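Local coordinates for enterobactin synthetase component F-related protein (Vibrio cholerae serotype O1, PDB 4OXI) that probably activates glycine with ATP as a glycyl-adenylate, acting as an adenylation-domain ligase in a pathway that modifies lipopolysaccharide and confers antimicrobial peptide resistance, at residues Glu390-Ala395 / Leu403-Ser408; Leu394-Glu399 / Glu411-Glu416; Gly415-Ser420 / Tyr448-Ile453. All coordinates share one frame; numbering follows the deposited sequence.

Overall arrangement
The three contacts step across one curled antiparallel sheet towards the bound glycyl-adenosine-5'-phosphate. Interaction 1 closes the hairpin of strands 394-397 and 403-405; interaction 2, its centre about 10 Å away, joins the end of strand 394-397 to the corner that leads into strand 416-419; interaction 3, about 9 Å from interaction 2 between centres, pairs strand 416-419 with strand 445-457. Strand 394-397 lies between its two partners, since Ile-396 N is 2.9 Å from Met-404 O and Leu-418 N is 2.6 Å from Ala-395 O. Ligand contact belongs to interaction 3, through Asp-452; the side chain of Leu-394 remains about 11 Å from the ligand.

Interaction 1: Glu390-Ala395 / Leu403-Ser408; sequences EEECLA and LMRFES
Glu-407 reaches back over the start of the hairpin and takes the backbone N-H of Glu-392 on its OE2, with N to OE2 2.8 Å and a nearly straight angle of 167° at the hydrogen. The donor lies well above the carboxylate plane. The same oxygen is 2.7 Å from OE2 of Glu-391, whose side chain runs antiparallel to that of Glu-407, with the two carboxylate planes 56° apart. At this separation one of the two acids is probably protonated.

Arg-405 is curled, with bends at chi2 and chi3 that turn its guanidinium back towards the loop at Glu-392, ahead of strand 394-397. There NH2 gives a weak bond to Glu-392 O at 3.0 Å and passes 3.4 Å from Glu-392 CB. One water ties the pieces together: it accepts from Arg-405 NE and donates to Leu-394 O and Glu-407 OE1. A second water accepts from Cys-393 N and donates to Glu-407 OE2.

Behind this polar layer the backbones pair, Phe-406 N donating to Leu-394 O at 3.0 Å. Leu-394 CB meets Phe-406 CB at 3.8 Å, while Ala-395 stands opposite Arg-405 as a non-hydrogen-bonded antiparallel pair.

Lys-456 of strand 445-457 bonds the Phe-406 carbonyl and makes a cation-pi contact with its ring. Strand 416-419 flanks the hairpin through Leu-419 on Leu-394 and Leu-418 on Leu-403, Trp-447 of strand 445-457 packs on Ala-395 and Arg-405, and Glu-390 reaches helix 236-249.

Interaction 2: Leu394-Glu399 / Glu411-Glu416; sequences LAIINE and EGYRGE
Ile-397 and Glu-416 form an antiparallel hydrogen-bonded pair with a CA-CA distance of 5.3 Å. Ile-397 N donates to Glu-416 O at 2.9 Å, in the carbonyl plane, and Glu-416 N returns a bond of the same length to Ile-397 O. The pairing is local: the chain turns a corner at Gly-415, and the end-to-end directions of the touching parts differ by 97°. Gly-415 CA lies 3.4 Å from Ile-397 O in a CA-H...O contact, and the two backbones come as near as 4.2 Å between Asn-398 CA and Gly-415 CA.

Ahead of the corner, Tyr-413 is met at its ring edge by Ile-396, whose CG2, anti to its backbone N, approaches CD2 at 3.7 Å. Asn-398 crosses Tyr-413 at about a right angle, its amide plane 25° from the ring plane. Its CB packs 3.3 Å from Arg-414 O. The polar ends converge on Glu-402: Tyr-413 OH is hydrogen-bonded to Glu-402 OE1, and Glu-402 N bonds Asn-398 OD1. On the other face, Ile-397 CG2 runs beside Glu-416 CB, pointing the same way.

At Gly-415 the chain thus turns into strand 416-419, an inner strand of the curled antiparallel sheet in this adenylation-domain fold, and pairs at its start with strand 394-397.

Interaction 3: Gly415-Ser420 / Tyr448-Ile453; sequences GELLLS and YRSGDI. With GAP (glycyl-adenosine-5'-phosphate), chain B.
Ser-450 and Glu-416 bridge the two strands where the pairing is irregular, each gripping the backbone opposite. Ser-450 OG, set between its own N and carbonyl carbon (chi1 72°), donates to Leu-417 O at 2.7 Å, tilted from that carbonyl's plane. Ser-450 N approaches the same oxygen at 3.2 Å, nearly in line with the C=O bond, so Leu-417 O takes two donors. OG also accepts from Asp-452 N, making an ST turn. Glu-416 extends its carboxylate to Gly-451, and OE2 receives that residue's N-H at 2.8 Å from above the carboxylate plane; Arg-467 adds a salt bridge to OE2.

These bonds span a beta bulge, the register shifting by two between the Glu-416/Ile-453 and Leu-418/Arg-449 pairs. On the face of Leu-419 and Tyr-448 the side chains lie side by side, Leu-419 CD1 coming in the ring plane to the edge at CD2, 3.9 Å away. On the other face Leu-418 CD2 rests 3.8 Å from Arg-449 CA, and Ile-453 CD1 reaches back to Glu-416 CB.

Asp-452 holds the ribose: OD1 accepts from O2' and OD2 from O3' of glycyl-adenosine-5'-phosphate, both at 2.6 Å. Arg-466 and His-463 bond OD1, while Tyr-360 bonds OD2. This bidentate grip on a cis-diol implies recognition of the ribose, and the bulge, pinned by Ser-450, probably helps to set the carboxylate for it.

Interaction 1: Glu390-Ala395 / Leu403-Ser408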
# COMPACT_ATOMS: atom_id res chain seq x y z
N GLU A 390 9.59 15.93 7.64
CA GLU A 390 9.69 17.37 7.42
C GLU A 390 8.99 18.13 8.54
O GLU A 390 7.87 17.79 8.91
CB GLU A 390 9.02 17.74 6.11
CG GLU A 390 9.60 17.04 4.91
CD GLU A 390 9.00 17.53 3.61
OE1 GLU A 390 7.76 17.39 3.44
OE2 GLU A 390 9.77 18.06 2.78
N GLU A 391 9.63 19.17 9.07
CA GLU A 391 8.99 19.95 10.12
C GLU A 391 7.83 20.73 9.50
O GLU A 391 7.77 20.86 8.27
CB GLU A 391 9.99 20.86 10.85
CG GLU A 391 11.02 20.11 11.75
CD GLU A 391 10.49 19.70 13.15
OE1 GLU A 391 11.31 19.60 14.09
OE2 GLU A 391 9.26 19.46 13.32
N GLU A 392 6.91 21.19 10.34
CA GLU A 392 5.70 21.91 9.94
C GLU A 392 4.62 21.06 9.26
O GLU A 392 3.70 21.61 8.66
CB GLU A 392 6.03 23.13 9.07
CG GLU A 392 7.05 24.05 9.70
CD GLU A 392 7.16 25.40 9.01
OE1 GLU A 392 6.98 25.45 7.77
OE2 GLU A 392 7.41 26.39 9.72
N CYS A 393 4.73 19.74 9.38
CA CYS A 393 3.78 18.82 8.74
C CYS A 393 2.69 18.28 9.65
O CYS A 393 1.68 17.76 9.17
CB CYS A 393 4.53 17.63 8.13
SG CYS A 393 5.33 18.06 6.59
N LEU A 394 2.91 18.35 10.96
CA LEU A 394 2.02 17.69 11.90
C LEU A 394 1.36 18.69 12.83
O LEU A 394 1.99 19.66 13.26
CB LEU A 394 2.81 16.69 12.74
CG LEU A 394 3.57 15.59 12.00
CD1 LEU A 394 4.22 14.66 13.00
CD2 LEU A 394 2.63 14.81 11.10
N ALA A 395 0.10 18.44 13.14
CA ALA A 395 -0.58 19.15 14.22
C ALA A 395 -1.47 18.18 14.97
O ALA A 395 -1.81 17.11 14.46
CB ALA A 395 -1.37 20.33 13.70
N LEU A 403 -6.36 23.51 17.75
CA LEU A 403 -5.35 23.04 16.82
C LEU A 403 -3.98 23.52 17.29
O LEU A 403 -3.79 24.70 17.58
CB LEU A 403 -5.62 23.54 15.41
CG LEU A 403 -4.79 22.94 14.27
CD1 LEU A 403 -5.57 22.91 12.98
CD2 LEU A 403 -3.49 23.69 14.04
N MET A 404 -3.02 22.61 17.35
CA MET A 404 -1.70 22.91 17.86
C MET A 404 -0.61 22.31 16.95
O MET A 404 -0.56 21.08 16.77
CB MET A 404 -1.58 22.34 19.27
CG MET A 404 -0.22 22.52 19.89
SD MET A 404 -0.07 24.09 20.77
CE MET A 404 -1.10 23.75 22.19
N ARG A 405 0.23 23.15 16.36
CA ARG A 405 1.35 22.65 15.54
C ARG A 405 2.24 21.79 16.44
O ARG A 405 2.36 22.04 17.64
CB ARG A 405 2.17 23.81 14.94
CG ARG A 405 1.38 24.83 14.12
CD ARG A 405 0.74 24.17 12.91
NE ARG A 405 1.75 23.83 11.91
CZ ARG A 405 1.98 24.55 10.82
NH1 ARG A 405 1.25 25.64 10.57
NH2 ARG A 405 2.93 24.18 9.97
N PHE A 406 2.85 20.76 15.86
CA PHE A 406 3.64 19.80 16.63
C PHE A 406 4.82 20.45 17.36
O PHE A 406 5.15 20.07 18.49
CB PHE A 406 4.13 18.68 15.71
CG PHE A 406 5.14 17.76 16.35
CD1 PHE A 406 4.73 16.70 17.12
CD2 PHE A 406 6.50 17.98 16.17
CE1 PHE A 406 5.65 15.85 17.71
CE2 PHE A 406 7.43 17.13 16.76
CZ PHE A 406 7.01 16.07 17.53
N GLU A 407 5.45 21.41 16.70
CA GLU A 407 6.61 22.13 17.23
C GLU A 407 6.27 22.99 18.45
O GLU A 407 7.16 23.34 19.22
CB GLU A 407 7.21 23.02 16.15
CG GLU A 407 7.72 22.29 14.90
CD GLU A 407 6.61 21.74 13.97
OE1 GLU A 407 5.42 22.11 14.12
OE2 GLU A 407 6.95 20.92 13.08
N SER A 408 4.99 23.34 18.59
CA SER A 408 4.52 24.18 19.70
C SER A 408 3.84 23.37 20.81
O SER A 408 3.63 23.87 21.91
CB SER A 408 3.51 25.22 19.19
OG SER A 408 4.09 26.07 18.22
O HOH W 1 5.99 18.63 12.16
O HOH W 2 3.53 21.62 12.31

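Interaction 2: Leu394-Glu399 / Glu411-Glu416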
# COMPACT_ATOMS: atom_id res chain seq x y z
N LEU A 394 2.91 18.35 10.96
CA LEU A 394 2.02 17.69 11.90
C LEU A 394 1.36 18.69 12.83
O LEU A 394 1.99 19.66 13.26
CB LEU A 394 2.81 16.69 12.74
CG LEU A 394 3.57 15.59 12.00
CD1 LEU A 394 4.22 14.66 13.00
CD2 LEU A 394 2.63 14.81 11.10
N ALA A 395 0.10 18.44 13.14
CA ALA A 395 -0.58 19.15 14.22
C ALA A 395 -1.47 18.18 14.97
O ALA A 395 -1.81 17.11 14.46
CB ALA A 395 -1.37 20.33 13.70
N ILE A 396 -1.84 18.56 16.19
CA ILE A 396 -2.69 17.74 17.05
C ILE A 396 -3.87 18.60 17.46
O ILE A 396 -3.70 19.75 17.83
CB ILE A 396 -1.93 17.30 18.30
CG1 ILE A 396 -0.69 16.50 17.91
CG2 ILE A 396 -2.82 16.49 19.22
CD1 ILE A 396 0.20 16.16 19.10
N ILE A 397 -5.08 18.07 17.35
CA ILE A 397 -6.25 18.81 17.80
C ILE A 397 -6.89 18.08 18.97
O ILE A 397 -7.21 16.89 18.86
CB ILE A 397 -7.25 19.09 16.65
CG1 ILE A 397 -8.50 19.77 17.18
CG2 ILE A 397 -7.64 17.81 15.93
CD1 ILE A 397 -9.49 20.11 16.07
N ASN A 398 -7.00 18.75 20.12
CA ASN A 398 -7.53 18.09 21.32
C ASN A 398 -9.04 18.11 21.39
O ASN A 398 -9.71 18.65 20.50
CB ASN A 398 -6.91 18.65 22.61
CG ASN A 398 -7.29 20.10 22.88
OD1 ASN A 398 -8.14 20.69 22.20
ND2 ASN A 398 -6.66 20.69 23.90
N GLU A 399 -9.58 17.54 22.47
CA GLU A 399 -11.03 17.40 22.63
C GLU A 399 -11.74 18.74 22.68
O GLU A 399 -12.93 18.82 22.35
CB GLU A 399 -11.35 16.58 23.88
CG GLU A 399 -10.96 15.12 23.76
CD GLU A 399 -11.66 14.25 24.79
OE1 GLU A 399 -12.19 13.19 24.40
OE2 GLU A 399 -11.67 14.64 25.98
N GLU A 411 4.70 18.88 26.34
CA GLU A 411 4.76 17.50 26.81
C GLU A 411 3.37 17.03 27.22
O GLU A 411 2.62 17.79 27.83
CB GLU A 411 5.74 17.37 27.98
CG GLU A 411 5.64 16.04 28.78
CD GLU A 411 6.42 14.90 28.14
OE1 GLU A 411 7.09 15.13 27.12
OE2 GLU A 411 6.37 13.76 28.67
N GLY A 412 3.04 15.80 26.84
CA GLY A 412 1.77 15.18 27.21
C GLY A 412 0.55 15.56 26.39
O GLY A 412 -0.53 15.00 26.58
N TYR A 413 0.70 16.53 25.48
CA TYR A 413 -0.42 16.97 24.66
C TYR A 413 -1.04 15.80 23.88
O TYR A 413 -0.32 14.94 23.36
CB TYR A 413 0.01 18.06 23.69
CG TYR A 413 -1.12 18.93 23.21
CD1 TYR A 413 -1.65 19.92 24.03
CD2 TYR A 413 -1.66 18.77 21.95
CE1 TYR A 413 -2.69 20.72 23.61
CE2 TYR A 413 -2.71 19.56 21.51
CZ TYR A 413 -3.22 20.54 22.35
OH TYR A 413 -4.25 21.33 21.91
N ARG A 414 -2.36 15.78 23.80
CA ARG A 414 -3.09 14.59 23.38
C ARG A 414 -4.23 14.99 22.45
O ARG A 414 -4.85 16.03 22.64
CB ARG A 414 -3.64 13.87 24.62
CG ARG A 414 -4.22 12.49 24.38
CD ARG A 414 -4.86 11.91 25.65
NE ARG A 414 -5.25 10.51 25.47
CZ ARG A 414 -6.38 10.12 24.89
NH1 ARG A 414 -7.25 11.02 24.43
NH2 ARG A 414 -6.65 8.82 24.76
N GLY A 415 -4.49 14.16 21.44
CA GLY A 415 -5.60 14.41 20.53
C GLY A 415 -5.42 13.76 19.16
O GLY A 415 -4.59 12.86 18.98
N GLU A 416 -6.22 14.20 18.20
CA GLU A 416 -6.17 13.63 16.87
C GLU A 416 -5.04 14.24 16.05
O GLU A 416 -4.86 15.46 16.04
CB GLU A 416 -7.50 13.83 16.15
CG GLU A 416 -7.43 13.47 14.67
CD GLU A 416 -8.78 13.45 14.00
OE1 GLU A 416 -9.77 13.85 14.65
OE2 GLU A 416 -8.85 13.03 12.82

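Interaction 3: Gly415-Ser420 / Tyr448-Ile453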
# COMPACT_ATOMS: atom_id res chain seq x y z
N GLY A 415 -4.49 14.16 21.44
CA GLY A 415 -5.60 14.41 20.53
C GLY A 415 -5.42 13.76 19.16
O GLY A 415 -4.59 12.86 18.98
N GLU A 416 -6.22 14.20 18.20
CA GLU A 416 -6.17 13.63 16.87
C GLU A 416 -5.04 14.24 16.05
O GLU A 416 -4.86 15.46 16.04
CB GLU A 416 -7.50 13.83 16.15
CG GLU A 416 -7.43 13.47 14.67
CD GLU A 416 -8.78 13.45 14.00
OE1 GLU A 416 -9.77 13.85 14.65
OE2 GLU A 416 -8.85 13.03 12.82
N LEU A 417 -4.29 13.39 15.36
CA LEU A 417 -3.17 13.83 14.52
C LEU A 417 -3.67 14.38 13.20
O LEU A 417 -4.51 13.76 12.54
CB LEU A 417 -2.23 12.65 14.26
CG LEU A 417 -0.90 12.94 13.59
CD1 LEU A 417 -0.12 13.90 14.44
CD2 LEU A 417 -0.10 11.65 13.38
N LEU A 418 -3.15 15.55 12.81
CA LEU A 418 -3.50 16.16 11.54
C LEU A 418 -2.25 16.17 10.66
O LEU A 418 -1.15 16.40 11.15
CB LEU A 418 -3.98 17.60 11.74
CG LEU A 418 -5.18 17.84 12.64
CD1 LEU A 418 -5.53 19.31 12.67
CD2 LEU A 418 -6.36 17.03 12.16
N LEU A 419 -2.44 15.93 9.36
CA LEU A 419 -1.30 15.84 8.45
C LEU A 419 -1.39 16.93 7.39
O LEU A 419 -2.49 17.33 6.98
CB LEU A 419 -1.28 14.46 7.78
CG LEU A 419 -1.39 13.28 8.75
CD1 LEU A 419 -1.53 11.99 7.98
CD2 LEU A 419 -0.17 13.22 9.66
N SER A 420 -0.24 17.42 6.95
CA SER A 420 -0.20 18.36 5.84
C SER A 420 1.14 18.25 5.15
O SER A 420 2.01 17.49 5.58
CB SER A 420 -0.39 19.78 6.35
OG SER A 420 0.69 20.13 7.20
N TYR A 448 -5.21 17.35 6.88
CA TYR A 448 -5.98 16.11 6.80
C TYR A 448 -6.20 15.50 8.17
O TYR A 448 -5.24 15.34 8.95
CB TYR A 448 -5.28 15.10 5.87
CG TYR A 448 -5.83 13.68 5.91
CD1 TYR A 448 -7.04 13.35 5.29
CD2 TYR A 448 -5.13 12.67 6.54
CE1 TYR A 448 -7.52 12.05 5.32
CE2 TYR A 448 -5.60 11.39 6.59
CZ TYR A 448 -6.79 11.08 5.98
OH TYR A 448 -7.24 9.79 6.03
N ARG A 449 -7.45 15.16 8.48
CA ARG A 449 -7.79 14.50 9.74
C ARG A 449 -7.51 13.02 9.65
O ARG A 449 -8.26 12.28 9.01
CB ARG A 449 -9.27 14.70 10.07
CG ARG A 449 -9.76 16.14 10.01
CD ARG A 449 -11.26 16.19 10.28
NE ARG A 449 -11.83 17.49 9.96
CZ ARG A 449 -11.83 18.51 10.80
NH1 ARG A 449 -11.29 18.36 12.01
NH2 ARG A 449 -12.36 19.68 10.44
N SER A 450 -6.45 12.57 10.31
CA SER A 450 -6.00 11.20 10.18
C SER A 450 -6.96 10.23 10.84
O SER A 450 -7.12 9.08 10.39
CB SER A 450 -4.61 11.03 10.79
OG SER A 450 -4.68 11.11 12.21
N GLY A 451 -7.60 10.68 11.91
CA GLY A 451 -8.48 9.81 12.68
C GLY A 451 -7.68 9.10 13.75
O GLY A 451 -8.24 8.41 14.62
N ASP A 452 -6.36 9.28 13.72
CA ASP A 452 -5.49 8.64 14.70
C ASP A 452 -5.34 9.51 15.94
O ASP A 452 -5.10 10.72 15.85
CB ASP A 452 -4.11 8.36 14.09
CG ASP A 452 -4.15 7.35 12.95
OD1 ASP A 452 -4.65 6.23 13.18
OD2 ASP A 452 -3.71 7.68 11.82
N ILE A 453 -5.48 8.88 17.11
CA ILE A 453 -5.34 9.57 18.39
C ILE A 453 -3.91 9.38 18.89
O ILE A 453 -3.45 8.24 19.01
CB ILE A 453 -6.34 9.01 19.43
CG1 ILE A 453 -7.78 9.18 18.92
CG2 ILE A 453 -6.14 9.66 20.80
CD1 ILE A 453 -8.10 10.62 18.50
N GAP B . 0.65 3.63 4.22
CA GAP B . 0.89 2.61 5.28
C GAP B . -0.47 2.14 5.76
O GAP B . -0.60 1.27 6.61
PA GAP B . -3.18 2.45 5.44
O1A GAP B . -3.89 3.64 4.85
O2A GAP B . -3.51 1.04 4.98
O3A GAP B . -1.63 2.78 5.18
C5' GAP B . -3.27 3.84 7.67
O5' GAP B . -3.38 2.56 7.04
C4' GAP B . -3.56 3.68 9.15
O4' GAP B . -2.77 2.61 9.68
C3' GAP B . -3.14 4.88 9.97
O3' GAP B . -4.15 5.89 9.96
C2' GAP B . -2.93 4.26 11.34
O2' GAP B . -4.18 4.00 11.97
C1' GAP B . -2.41 2.88 11.03
N9 GAP B . -0.94 2.87 11.15
C8 GAP B . -0.07 3.00 10.13
N7 GAP B . 1.21 2.93 10.57
C5 GAP B . 1.17 2.76 11.91
C6 GAP B . 2.16 2.63 12.99
N6 GAP B . 3.49 2.64 12.72
N1 GAP B . 1.69 2.48 14.25
C2 GAP B . 0.37 2.45 14.53
N3 GAP B . -0.59 2.57 13.59
C4 GAP B . -0.25 2.72 12.29